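Local structure of extracellular solute-binding protein, family 5 (Chelativorans sp., 6WM6) at residues Asp376-Lys379 with Ala380-Ile383. The protein is a periplasmic solute-binding protein that binds EDTA and related aminopolycarboxylates, and probably delivers them to an ABC transporter for uptake. Numbering follows the deposited sequence.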
ATOM      1  N   ASP A 376     -11.969   1.186 -28.978  1.00 23.35           N
ATOM      2  CA  ASP A 376     -12.846   1.723 -30.026  1.00 23.93           C
ATOM      3  C   ASP A 376     -12.068   2.762 -30.826  1.00 24.93           C
ATOM      4  O   ASP A 376     -12.121   3.964 -30.542  1.00 23.92           O
ATOM      5  CB  ASP A 376     -14.096   2.318 -29.385  1.00 25.06           C
ATOM      6  CG  ASP A 376     -15.178   2.635 -30.398  1.00 29.16           C
ATOM      7  OD1 ASP A 376     -14.871   2.713 -31.619  1.00 29.59           O
ATOM      8  OD2 ASP A 376     -16.333   2.812 -29.963  1.00 30.25           O
ATOM      9  N   VAL A 377     -11.342   2.284 -31.838  1.00 25.05           N
ATOM     10  CA  VAL A 377     -10.471   3.154 -32.622  1.00 25.25           C
ATOM     11  C   VAL A 377     -11.277   4.203 -33.378  1.00 26.43           C
ATOM     12  O   VAL A 377     -10.876   5.368 -33.464  1.00 25.32           O
ATOM     13  CB  VAL A 377      -9.595   2.316 -33.571  1.00 29.79           C
ATOM     14  CG1 VAL A 377      -8.917   3.213 -34.601  1.00 34.93           C
ATOM     15  CG2 VAL A 377      -8.565   1.546 -32.777  1.00 36.49           C
ATOM     16  N   GLU A 378     -12.417   3.814 -33.956  1.00 26.38           N
ATOM     17  CA  GLU A 378     -13.196   4.786 -34.717  1.00 26.21           C
ATOM     18  C   GLU A 378     -13.719   5.902 -33.820  1.00 26.55           C
ATOM     19  O   GLU A 378     -13.706   7.075 -34.207  1.00 26.26           O
ATOM     20  CB  GLU A 378     -14.311   4.093 -35.495  1.00 37.95           C
ATOM     21  CG  GLU A 378     -13.796   3.220 -36.645  1.00 55.08           C
ATOM     22  CD  GLU A 378     -12.829   3.957 -37.567  1.00 66.31           C
ATOM     23  OE1 GLU A 378     -13.137   5.100 -37.966  1.00 70.58           O
ATOM     24  OE2 GLU A 378     -11.752   3.397 -37.871  1.00 66.25           O
ATOM     25  N   LYS A 379     -14.135   5.570 -32.594  1.00 25.30           N
ATOM     26  CA  LYS A 379     -14.549   6.626 -31.675  1.00 24.01           C
ATOM     27  C   LYS A 379     -13.361   7.505 -31.290  1.00 22.62           C
ATOM     28  O   LYS A 379     -13.487   8.739 -31.237  1.00 23.22           O
ATOM     29  CB  LYS A 379     -15.213   6.020 -30.437  1.00 24.00           C
ATOM     30  CG  LYS A 379     -15.721   7.048 -29.450  1.00 28.28           C
ATOM     31  CD  LYS A 379     -16.451   6.397 -28.282  1.00 40.44           C
ATOM     32  CE  LYS A 379     -17.428   7.358 -27.619  1.00 66.23           C
ATOM     33  NZ  LYS A 379     -16.759   8.531 -26.989  1.00 75.19           N
ATOM     34  N   ALA A 380     -12.205   6.884 -31.012  1.00 21.07           N
ATOM     35  CA  ALA A 380     -11.014   7.653 -30.679  1.00 20.61           C
ATOM     36  C   ALA A 380     -10.631   8.599 -31.812  1.00 23.06           C
ATOM     37  O   ALA A 380     -10.278   9.768 -31.572  1.00 20.97           O
ATOM     38  CB  ALA A 380      -9.867   6.695 -30.375  1.00 20.92           C
ATOM     39  N   LYS A 381     -10.680   8.117 -33.063  1.00 21.73           N
ATOM     40  CA  LYS A 381     -10.373   8.985 -34.197  1.00 22.44           C
ATOM     41  C   LYS A 381     -11.367  10.132 -34.277  1.00 24.07           C
ATOM     42  O   LYS A 381     -10.989  11.256 -34.620  1.00 24.78           O
ATOM     43  CB  LYS A 381     -10.387   8.178 -35.494  1.00 22.57           C
ATOM     44  CG  LYS A 381      -9.173   7.316 -35.710  1.00 26.67           C
ATOM     45  CD  LYS A 381      -9.324   6.515 -37.006  1.00 40.06           C
ATOM     46  CE  LYS A 381      -8.080   5.716 -37.346  1.00 59.21           C
ATOM     47  NZ  LYS A 381      -8.306   4.885 -38.565  1.00 63.61           N
ATOM     48  N   GLY A 382     -12.637   9.870 -33.961  1.00 22.62           N
ATOM     49  CA  GLY A 382     -13.626  10.935 -33.954  1.00 25.39           C
ATOM     50  C   GLY A 382     -13.323  11.999 -32.921  1.00 23.21           C
ATOM     51  O   GLY A 382     -13.444  13.194 -33.189  1.00 23.27           O
ATOM     52  N   ILE A 383     -12.923  11.580 -31.718  1.00 21.20           N
ATOM     53  CA  ILE A 383     -12.534  12.534 -30.682  1.00 21.04           C
ATOM     54  C   ILE A 383     -11.413  13.426 -31.193  1.00 21.15           C
ATOM     55  O   ILE A 383     -11.423  14.648 -30.997  1.00 21.53           O
ATOM     56  CB  ILE A 383     -12.123  11.778 -29.398  1.00 20.48           C
ATOM     57  CG1 ILE A 383     -13.353  11.083 -28.793  1.00 21.72           C
ATOM     58  CG2 ILE A 383     -11.502  12.723 -28.398  1.00 22.02           C
ATOM     59  CD1 ILE A 383     -13.009  10.051 -27.722  1.00 23.51           C
TER
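Lys-381 lies back along the first turn of helix 377-386, between Val-377 and Glu-378. Its CG is anti to the carbonyl carbon and beside the backbone N (chi1 -76°), and the chain beyond is fully extended, which lays CE against Val-377 CG1 at 3.8 Å and brings NZ toward the acid. In Glu-378 the bend at chi2 (-51°) turns the carboxylate toward the lysine, though OE2 stops 3.8 Å from NZ, a long salt bridge. Lysine suits this place because its methylenes cover the valine while its ammonium is carried toward the glutamate; an alanine here would probably leave Val-377 CG1 less covered and Glu-378 without this cationic mate. One turn after Lys-379, Ile-383 sets its CG1 3.4 Å from Lys-379 O, whose carbonyl also accepts Ile-383 N at 2.9 Å. Small Ala-380 suits the buried side, toward Ala-330 of helix 321-330 and Leu-432. Asp-376 is the N-cap: its OD1 takes Lys-379 N at 3.1 Å from above the carboxylate plane, while its backbone O receives Ala-380 N at 3.0 Å. Aspartate thus satisfies a first-turn N-H, and its negative charge would suit the helix dipole; the helix therefore starts on a capped N-H, with the long Glu-378 to Lys-381 pair probably a looser, outer addition.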